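Local coordinates for transcriptional regulator (Corynebacterium diphtheriae, PDB 3LMM), which is of unknown function but probably regulates transcription, a multidomain alpha-beta protein with a Schlafen AlbA_2 domain, at residues Val40-Glu45 against Ala83-Glu89; Glu44-Arg49 against Ile96-Leu100; Leu15-Val19 against Leu130-Val134. One frame throughout, in Å; residues are numbered along the deposited sequence.

Interaction 1: residues Val40-Glu45 against Ala83-Glu89; sequences VDFKEE and ALIVGIE. With CO (cobalt (II) ion), chain E.
Strands 41-43 and 83-86 run side by side in the same direction, their axes 4.8 Å apart at closest and inclined by 23°, as the two parallel strands of a beta-alpha-beta unit whose connecting helix is 62-77. The register pairs Asp41 with Leu84, Phe42 with Ile85 and Lys43 with Val86. A regular ladder follows: Asp41 N to Ala83 O (2.9 Å), Ile85 N to Asp41 O (2.8 Å), Lys43 N to Ile85 O (3.1 Å). Where the second strand ends, Gly87 (phi 114°, psi 10°) turns the chain so that Lys43 O accepts from both Gly87 N (2.6 Å) and Ile88 N (3.1 Å).

Asp41, Lys43, Leu84 and Val86 share the face covered by helix 62-77; there Lys43 reaches Glu71 and Asp41 (chi1 t) forms a salt bridge with Arg151. On the other face, toward helix 10-24, Phe42 (chi1 m) lies near Ile85, and Ile88 CG2 sits over its ring, 3.6 Å from the centroid, a CH-pi contact. Edge strand 41-43 also carries a metal site, which includes Asp41 and Asp90: the carbonyl Phe42 O binds the cobalt ion at 2.6 Å.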
loop_
_atom_site.group_PDB
_atom_site.type_symbol
_atom_site.label_atom_id
_atom_site.label_comp_id
_atom_site.label_asym_id
_atom_site.label_seq_id
_atom_site.Cartn_x
_atom_site.Cartn_y
_atom_site.Cartn_z
ATOM N N VAL A 40 -18.441 -19.899 -10.157
ATOM C CA VAL A 40 -17.743 -18.987 -11.033
ATOM C C VAL A 40 -18.534 -17.679 -11.083
ATOM O O VAL A 40 -19.757 -17.677 -11.205
ATOM C CB VAL A 40 -17.565 -19.610 -12.422
ATOM C CG1 VAL A 40 -16.832 -18.659 -13.336
ATOM C CG2 VAL A 40 -16.782 -20.911 -12.294
ATOM N N ASP A 41 -17.816 -16.569 -10.952
ATOM C CA ASP A 41 -18.411 -15.237 -10.939
ATOM C C ASP A 41 -18.589 -14.639 -12.326
ATOM O O ASP A 41 -17.606 -14.277 -12.976
ATOM C CB ASP A 41 -17.529 -14.305 -10.093
ATOM C CG ASP A 41 -18.289 -13.106 -9.536
ATOM O OD1 ASP A 41 -19.474 -12.940 -9.881
ATOM O OD2 ASP A 41 -17.705 -12.334 -8.744
ATOM N N PHE A 42 -19.840 -14.530 -12.777
ATOM C CA PHE A 42 -20.140 -13.933 -14.088
ATOM C C PHE A 42 -20.263 -12.430 -13.935
ATOM O O PHE A 42 -21.122 -11.957 -13.198
ATOM C CB PHE A 42 -21.467 -14.445 -14.657
ATOM C CG PHE A 42 -21.420 -15.866 -15.143
ATOM C CD1 PHE A 42 -22.586 -16.510 -15.546
ATOM C CD2 PHE A 42 -20.215 -16.558 -15.199
ATOM C CE1 PHE A 42 -22.556 -17.830 -15.976
ATOM C CE2 PHE A 42 -20.175 -17.881 -15.629
ATOM C CZ PHE A 42 -21.349 -18.518 -16.027
ATOM N N LYS A 43 -19.412 -11.682 -14.625
ATOM C CA LYS A 43 -19.481 -10.231 -14.558
ATOM C C LYS A 43 -19.454 -9.622 -15.941
ATOM O O LYS A 43 -18.783 -10.113 -16.854
ATOM C CB LYS A 43 -18.330 -9.643 -13.751
ATOM C CG LYS A 43 -18.343 -10.041 -12.296
ATOM C CD LYS A 43 -18.597 -8.862 -11.389
ATOM C CE LYS A 43 -20.069 -8.627 -11.162
ATOM N NZ LYS A 43 -20.239 -7.487 -10.222
ATOM N N GLU A 44 -20.189 -8.529 -16.059
ATOM C CA GLU A 44 -20.343 -7.783 -17.283
ATOM C C GLU A 44 -19.629 -6.440 -17.176
ATOM O O GLU A 44 -19.922 -5.664 -16.271
ATOM C CB GLU A 44 -21.822 -7.562 -17.493
ATOM C CG GLU A 44 -22.138 -6.661 -18.617
ATOM C CD GLU A 44 -23.614 -6.448 -18.751
ATOM O OE1 GLU A 44 -24.000 -5.645 -19.630
ATOM O OE2 GLU A 44 -24.384 -7.073 -17.978
ATOM N N GLU A 45 -18.700 -6.162 -18.089
ATOM C CA GLU A 45 -17.968 -4.898 -18.055
ATOM C C GLU A 45 -18.974 -3.778 -17.887
ATOM O O GLU A 45 -19.784 -3.517 -18.781
ATOM C CB GLU A 45 -17.174 -4.695 -19.346
ATOM C CG GLU A 45 -16.374 -3.402 -19.395
ATOM C CD GLU A 45 -15.528 -3.292 -20.653
ATOM O OE1 GLU A 45 -14.976 -2.203 -20.910
ATOM O OE2 GLU A 45 -15.402 -4.291 -21.394
ATOM N N ALA A 83 -12.844 -17.644 -9.287
ATOM C CA ALA A 83 -12.616 -17.143 -10.637
ATOM C C ALA A 83 -13.766 -16.286 -11.142
ATOM O O ALA A 83 -14.921 -16.488 -10.785
ATOM C CB ALA A 83 -12.371 -18.303 -11.589
ATOM N N LEU A 84 -13.411 -15.324 -11.981
ATOM C CA LEU A 84 -14.347 -14.398 -12.582
ATOM C C LEU A 84 -14.272 -14.458 -14.086
ATOM O O LEU A 84 -13.184 -14.574 -14.646
ATOM C CB LEU A 84 -13.999 -12.974 -12.195
ATOM C CG LEU A 84 -14.551 -12.518 -10.883
ATOM C CD1 LEU A 84 -14.013 -13.391 -9.743
ATOM C CD2 LEU A 84 -14.166 -11.067 -10.711
ATOM N N ILE A 85 -15.419 -14.376 -14.742
ATOM C CA ILE A 85 -15.397 -14.333 -16.184
ATOM C C ILE A 85 -16.013 -12.993 -16.554
ATOM O O ILE A 85 -17.225 -12.813 -16.426
ATOM C CB ILE A 85 -16.208 -15.457 -16.831
ATOM C CG1 ILE A 85 -15.771 -16.805 -16.272
ATOM C CG2 ILE A 85 -15.963 -15.442 -18.335
ATOM C CD1 ILE A 85 -16.350 -18.003 -17.021
ATOM N N VAL A 86 -15.174 -12.041 -16.958
ATOM C CA VAL A 86 -15.661 -10.730 -17.351
ATOM C C VAL A 86 -16.127 -10.831 -18.780
ATOM O O VAL A 86 -15.403 -11.330 -19.631
ATOM C CB VAL A 86 -14.573 -9.673 -17.293
ATOM C CG1 VAL A 86 -15.005 -8.473 -18.112
ATOM C CG2 VAL A 86 -14.322 -9.255 -15.851
ATOM N N GLY A 87 -17.338 -10.357 -19.041
ATOM C CA GLY A 87 -17.868 -10.429 -20.388
ATOM C C GLY A 87 -19.067 -11.356 -20.476
ATOM O O GLY A 87 -19.517 -11.687 -21.566
ATOM N N ILE A 88 -19.574 -11.792 -19.327
ATOM C CA ILE A 88 -20.749 -12.652 -19.294
ATOM C C ILE A 88 -21.786 -12.027 -18.377
ATOM O O ILE A 88 -21.524 -11.799 -17.193
ATOM C CB ILE A 88 -20.426 -14.096 -18.779
ATOM C CG1 ILE A 88 -19.861 -14.972 -19.905
ATOM C CG2 ILE A 88 -21.694 -14.778 -18.289
ATOM C CD1 ILE A 88 -18.520 -14.526 -20.434
ATOM N N GLU A 89 -22.964 -11.746 -18.925
ATOM C CA GLU A 89 -24.047 -11.144 -18.148
ATOM C C GLU A 89 -24.379 -12.015 -16.954
ATOM O O GLU A 89 -24.502 -13.233 -17.071
ATOM C CB GLU A 89 -25.297 -10.968 -19.016
ATOM C CG GLU A 89 -26.471 -10.270 -18.315
ATOM C CD GLU A 89 -27.673 -10.076 -19.229
ATOM O OE1 GLU A 89 -28.682 -9.488 -18.782
ATOM O OE2 GLU A 89 -27.619 -10.524 -20.394
HETATM CO CO CO E . -21.854 -12.066 -10.706
#

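Interaction 2: residues Glu44-Arg49 against Ile96-Leu100; sequences EEAGRR and IGTEL
A buried carboxylate joins two irregular loops that share no backbone-to-backbone hydrogen bond; their nearest CA pair is Glu45 with Thr98, 6.6 Å apart. Glu45 (chi1 and chi2 both t) has its CA-to-CB bond directed toward 96-100 and receives a 2.6 Å hydrogen bond from Thr98 OG1 on its OE2. Thr98 OG1 also accepts from Leu100 N at 3.3 Å, an ST turn, while Leu100 CD2 comes to 3.3 Å from Glu45 OE1. A water donates to Gly97 O (3.2 Å) and accepts weakly from Glu45 N (2.7 Å). The contact joins the loops at the C-terminal ends of the two parallel strands, 41-43 and 82-86, of one beta-alpha-beta unit. Past the positive-phi Gly47, Arg48 NE makes a long, weak ion pair with Glu45 OE2 (3.6 Å) in its own segment; across the contact, Arg48 NH2 lies 2.7 Å from Gly97 O, at an angle too poor for a hydrogen bond. Ile96 CG1 packs at 4.3 Å on Glu44 CG, and Glu44 OE1 pairs with poorly ordered Arg49 NH1 at 2.8 Å.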
loop_
_atom_site.group_PDB
_atom_site.type_symbol
_atom_site.label_atom_id
_atom_site.label_comp_id
_atom_site.label_asym_id
_atom_site.label_seq_id
_atom_site.Cartn_x
_atom_site.Cartn_y
_atom_site.Cartn_z
ATOM N N GLU A 44 -20.189 -8.529 -16.059
ATOM C CA GLU A 44 -20.343 -7.783 -17.283
ATOM C C GLU A 44 -19.629 -6.440 -17.176
ATOM O O GLU A 44 -19.922 -5.664 -16.271
ATOM C CB GLU A 44 -21.822 -7.562 -17.493
ATOM C CG GLU A 44 -22.138 -6.661 -18.617
ATOM C CD GLU A 44 -23.614 -6.448 -18.751
ATOM O OE1 GLU A 44 -24.000 -5.645 -19.630
ATOM O OE2 GLU A 44 -24.384 -7.073 -17.978
ATOM N N GLU A 45 -18.700 -6.162 -18.089
ATOM C CA GLU A 45 -17.968 -4.898 -18.055
ATOM C C GLU A 45 -18.974 -3.778 -17.887
ATOM O O GLU A 45 -19.784 -3.517 -18.781
ATOM C CB GLU A 45 -17.174 -4.695 -19.346
ATOM C CG GLU A 45 -16.374 -3.402 -19.395
ATOM C CD GLU A 45 -15.528 -3.292 -20.653
ATOM O OE1 GLU A 45 -14.976 -2.203 -20.910
ATOM O OE2 GLU A 45 -15.402 -4.291 -21.394
ATOM N N ALA A 46 -18.928 -3.122 -16.734
ATOM C CA ALA A 46 -19.866 -2.047 -16.442
ATOM C C ALA A 46 -19.656 -0.830 -17.319
ATOM O O ALA A 46 -18.596 -0.671 -17.923
ATOM C CB ALA A 46 -19.756 -1.647 -14.976
ATOM N N GLY A 47 -20.685 0.015 -17.383
ATOM C CA GLY A 47 -20.618 1.246 -18.148
ATOM C C GLY A 47 -20.825 1.077 -19.630
ATOM O O GLY A 47 -20.419 1.920 -20.428
ATOM N N ARG A 48 -21.460 -0.012 -20.020
ATOM C CA ARG A 48 -21.667 -0.231 -21.434
ATOM C C ARG A 48 -23.133 -0.481 -21.737
ATOM O O ARG A 48 -23.556 -0.456 -22.893
ATOM C CB ARG A 48 -20.812 -1.399 -21.893
ATOM C CG ARG A 48 -20.047 -1.097 -23.146
ATOM C CD ARG A 48 -18.593 -1.449 -22.987
ATOM N NE ARG A 48 -18.330 -2.881 -22.849
ATOM C CZ ARG A 48 -18.435 -3.771 -23.831
ATOM N NH1 ARG A 48 -18.813 -3.394 -25.041
ATOM N NH2 ARG A 48 -18.121 -5.037 -23.607
ATOM N N ARG A 49 -23.911 -0.707 -20.686
ATOM C CA ARG A 49 -25.331 -0.942 -20.846
ATOM C C ARG A 49 -26.094 0.357 -21.018
ATOM O O ARG A 49 -25.977 1.279 -20.204
ATOM C CB ARG A 49 -25.882 -1.714 -19.650
ATOM C CG ARG A 49 -26.209 -3.167 -19.960
ATOM C CD ARG A 49 -27.286 -3.304 -21.046
ATOM N NE ARG A 49 -27.741 -4.685 -21.163
ATOM C CZ ARG A 49 -26.963 -5.695 -21.540
ATOM N NH1 ARG A 49 -25.694 -5.470 -21.845
ATOM N NH2 ARG A 49 -27.440 -6.935 -21.583
ATOM N N ILE A 96 -21.478 -11.142 -23.599
ATOM C CA ILE A 96 -21.427 -9.738 -23.983
ATOM C C ILE A 96 -20.042 -9.455 -24.539
ATOM O O ILE A 96 -19.904 -8.881 -25.613
ATOM C CB ILE A 96 -21.653 -8.801 -22.777
ATOM C CG1 ILE A 96 -22.851 -9.268 -21.947
ATOM C CG2 ILE A 96 -21.829 -7.374 -23.255
ATOM C CD1 ILE A 96 -24.161 -9.368 -22.699
ATOM N N GLY A 97 -19.014 -9.857 -23.798
ATOM C CA GLY A 97 -17.647 -9.642 -24.249
ATOM C C GLY A 97 -16.972 -8.414 -23.663
ATOM O O GLY A 97 -17.608 -7.596 -22.997
ATOM N N THR A 98 -15.673 -8.285 -23.910
ATOM C CA THR A 98 -14.925 -7.155 -23.404
ATOM C C THR A 98 -13.591 -7.047 -24.125
ATOM O O THR A 98 -12.957 -8.054 -24.420
ATOM C CB THR A 98 -14.721 -7.266 -21.873
ATOM O OG1 THR A 98 -13.743 -6.311 -21.448
ATOM C CG2 THR A 98 -14.277 -8.664 -21.502
ATOM N N GLU A 99 -13.186 -5.815 -24.415
ATOM C CA GLU A 99 -11.950 -5.563 -25.133
ATOM C C GLU A 99 -10.897 -4.943 -24.231
ATOM O O GLU A 99 -9.863 -4.465 -24.699
ATOM C CB GLU A 99 -12.236 -4.638 -26.316
ATOM C CG GLU A 99 -13.449 -5.064 -27.141
ATOM C CD GLU A 99 -13.237 -6.378 -27.876
ATOM O OE1 GLU A 99 -14.176 -7.221 -27.876
ATOM O OE2 GLU A 99 -12.142 -6.564 -28.469
ATOM N N LEU A 100 -11.166 -4.951 -22.933
ATOM C CA LEU A 100 -10.244 -4.375 -21.963
ATOM C C LEU A 100 -8.847 -4.965 -22.126
ATOM O O LEU A 100 -8.682 -6.168 -22.264
ATOM C CB LEU A 100 -10.769 -4.618 -20.540
ATOM C CG LEU A 100 -12.081 -3.910 -20.185
ATOM C CD1 LEU A 100 -12.721 -4.557 -18.983
ATOM C CD2 LEU A 100 -11.817 -2.429 -19.936
HETATM O O HOH W 1 -19.585 -6.895 -20.518
#

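Interaction 3: residues Leu15-Val19 against Leu130-Val134; sequences LIAQV and LAIYV
Tyr133 supplies the main projection of this helix-on-sheet contact, 105 Å² of it being covered by the helix segment. Helix 15-19 crosses strand 130-134 nearly antiparallel, at 154°, with the axes 10.0 Å apart; the closest CA pairs, Leu15 with Tyr133 and Val19 with Ala131, are each separated by 7.6 Å. Tyr133 (chi1 -63°, chi2 -70°) bridges the gap as a flat wedge driven into the helix surface between Leu15, Ile16 and Val19. Leu15 CB lies 4.0 Å from Tyr133 CD1. Ile16 CG1 covers a face of the ring, 4.2 Å from its centroid and 24° off the normal, a CH-pi contact. Val19 CG2 closes in to 3.6 Å from Tyr133 CE1 and 3.4 Å from Tyr133 OH. Two residues back along the strand, Ala131 offers a shallow hollow beside this bump, and Val19 (chi1 t) fills it, its CG1 4.3 Å from Ala131 CB. No hydrogen bond links the segments. Ile132 and Val134 point away from the helix, Val134 meeting helix 62-77. Helices 10-24 and 62-77 on its two faces give a layered alpha-beta-alpha arrangement around a mixed sheet that falls in the AlbA_2 region.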
loop_
_atom_site.group_PDB
_atom_site.type_symbol
_atom_site.label_atom_id
_atom_site.label_comp_id
_atom_site.label_asym_id
_atom_site.label_seq_id
_atom_site.Cartn_x
_atom_site.Cartn_y
_atom_site.Cartn_z
ATOM N N LEU A 15 -9.909 -24.401 -10.655
ATOM C CA LEU A 15 -10.571 -23.179 -11.091
ATOM C C LEU A 15 -10.536 -23.034 -12.612
ATOM O O LEU A 15 -11.574 -22.821 -13.231
ATOM C CB LEU A 15 -9.907 -21.971 -10.420
ATOM C CG LEU A 15 -10.744 -21.085 -9.483
ATOM C CD1 LEU A 15 -11.643 -21.918 -8.590
ATOM C CD2 LEU A 15 -9.805 -20.221 -8.650
ATOM N N ILE A 16 -9.356 -23.152 -13.216
ATOM C CA ILE A 16 -9.251 -23.042 -14.672
ATOM C C ILE A 16 -10.175 -24.051 -15.349
ATOM O O ILE A 16 -10.789 -23.752 -16.372
ATOM C CB ILE A 16 -7.838 -23.329 -15.148
ATOM C CG1 ILE A 16 -6.855 -22.460 -14.380
ATOM C CG2 ILE A 16 -7.731 -23.046 -16.635
ATOM C CD1 ILE A 16 -5.412 -22.820 -14.641
ATOM N N ALA A 17 -10.258 -25.242 -14.762
ATOM C CA ALA A 17 -11.106 -26.314 -15.270
ATOM C C ALA A 17 -12.555 -25.852 -15.264
ATOM O O ALA A 17 -13.250 -25.911 -16.281
ATOM C CB ALA A 17 -10.958 -27.548 -14.399
ATOM N N GLN A 18 -13.010 -25.396 -14.103
ATOM C CA GLN A 18 -14.376 -24.926 -13.985
ATOM C C GLN A 18 -14.697 -23.926 -15.105
ATOM O O GLN A 18 -15.717 -24.054 -15.789
ATOM C CB GLN A 18 -14.599 -24.305 -12.606
ATOM C CG GLN A 18 -14.707 -25.334 -11.493
ATOM C CD GLN A 18 -14.733 -24.709 -10.115
ATOM O OE1 GLN A 18 -13.733 -24.162 -9.660
ATOM N NE2 GLN A 18 -15.881 -24.771 -9.447
ATOM N N VAL A 19 -13.817 -22.948 -15.307
ATOM C CA VAL A 19 -14.011 -21.950 -16.352
ATOM C C VAL A 19 -14.097 -22.608 -17.725
ATOM O O VAL A 19 -14.996 -22.307 -18.508
ATOM C CB VAL A 19 -12.870 -20.922 -16.347
ATOM C CG1 VAL A 19 -13.129 -19.838 -17.374
ATOM C CG2 VAL A 19 -12.757 -20.316 -14.974
ATOM N N LEU A 130 -12.635 -12.131 -20.447
ATOM C CA LEU A 130 -11.490 -12.232 -19.556
ATOM C C LEU A 130 -11.753 -13.170 -18.389
ATOM O O LEU A 130 -12.746 -13.041 -17.678
ATOM C CB LEU A 130 -11.089 -10.861 -19.013
ATOM C CG LEU A 130 -10.183 -10.004 -19.877
ATOM C CD1 LEU A 130 -9.515 -10.846 -20.945
ATOM C CD2 LEU A 130 -11.011 -8.927 -20.493
ATOM N N ALA A 131 -10.858 -14.127 -18.208
ATOM C CA ALA A 131 -10.978 -15.054 -17.107
ATOM C C ALA A 131 -10.056 -14.493 -16.043
ATOM O O ALA A 131 -8.853 -14.398 -16.259
ATOM C CB ALA A 131 -10.514 -16.427 -17.523
ATOM N N ILE A 132 -10.611 -14.088 -14.911
ATOM C CA ILE A 132 -9.766 -13.567 -13.859
ATOM C C ILE A 132 -9.699 -14.547 -12.699
ATOM O O ILE A 132 -10.722 -14.902 -12.105
ATOM C CB ILE A 132 -10.265 -12.238 -13.324
ATOM C CG1 ILE A 132 -10.305 -11.212 -14.431
ATOM C CG2 ILE A 132 -9.335 -11.772 -12.236
ATOM C CD1 ILE A 132 -10.823 -9.889 -13.982
ATOM N N TYR A 133 -8.486 -14.981 -12.379
ATOM C CA TYR A 133 -8.287 -15.925 -11.297
ATOM C C TYR A 133 -7.714 -15.201 -10.095
ATOM O O TYR A 133 -6.577 -14.715 -10.117
ATOM C CB TYR A 133 -7.342 -17.044 -11.740
ATOM C CG TYR A 133 -7.894 -17.876 -12.868
ATOM C CD1 TYR A 133 -8.963 -18.742 -12.661
ATOM C CD2 TYR A 133 -7.396 -17.744 -14.163
ATOM C CE1 TYR A 133 -9.528 -19.458 -13.721
ATOM C CE2 TYR A 133 -7.955 -18.451 -15.232
ATOM C CZ TYR A 133 -9.022 -19.302 -15.008
ATOM O OH TYR A 133 -9.594 -19.979 -16.069
ATOM N N VAL A 134 -8.512 -15.119 -9.041
ATOM C CA VAL A 134 -8.066 -14.450 -7.839
ATOM C C VAL A 134 -7.891 -15.452 -6.696
ATOM O O VAL A 134 -8.778 -16.252 -6.414
ATOM C CB VAL A 134 -9.041 -13.265 -7.499
ATOM C CG1 VAL A 134 -10.400 -13.525 -8.108
ATOM C CG2 VAL A 134 -9.135 -13.043 -5.998
#

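From the N terminus, helix 10-24 comes first and has its partner farthest along the chain: interaction 3 closes only when strand 128-134 arrives, more than a hundred residues later. Interactions 1 and 2 both fall within that span. They start from the same stretch, sharing Glu44 and Glu45; interaction 1 closes the loop carrying helix 62-77 at 83-89, and interaction 2 a slightly longer one, past strand 82-86, at 96-100. Gly87 O joins the two, lying 2.9 Å from both Ile96 N and Gly97 N, probable hydrogen bonds. Interaction 3 meets interaction 1 in the sheet, where strands 82-86 and 128-134 are neighbours. Together the contacts tie the edge strand, the loops that follow strands 41-43 and 82-86, and helix 10-24 to one sheet.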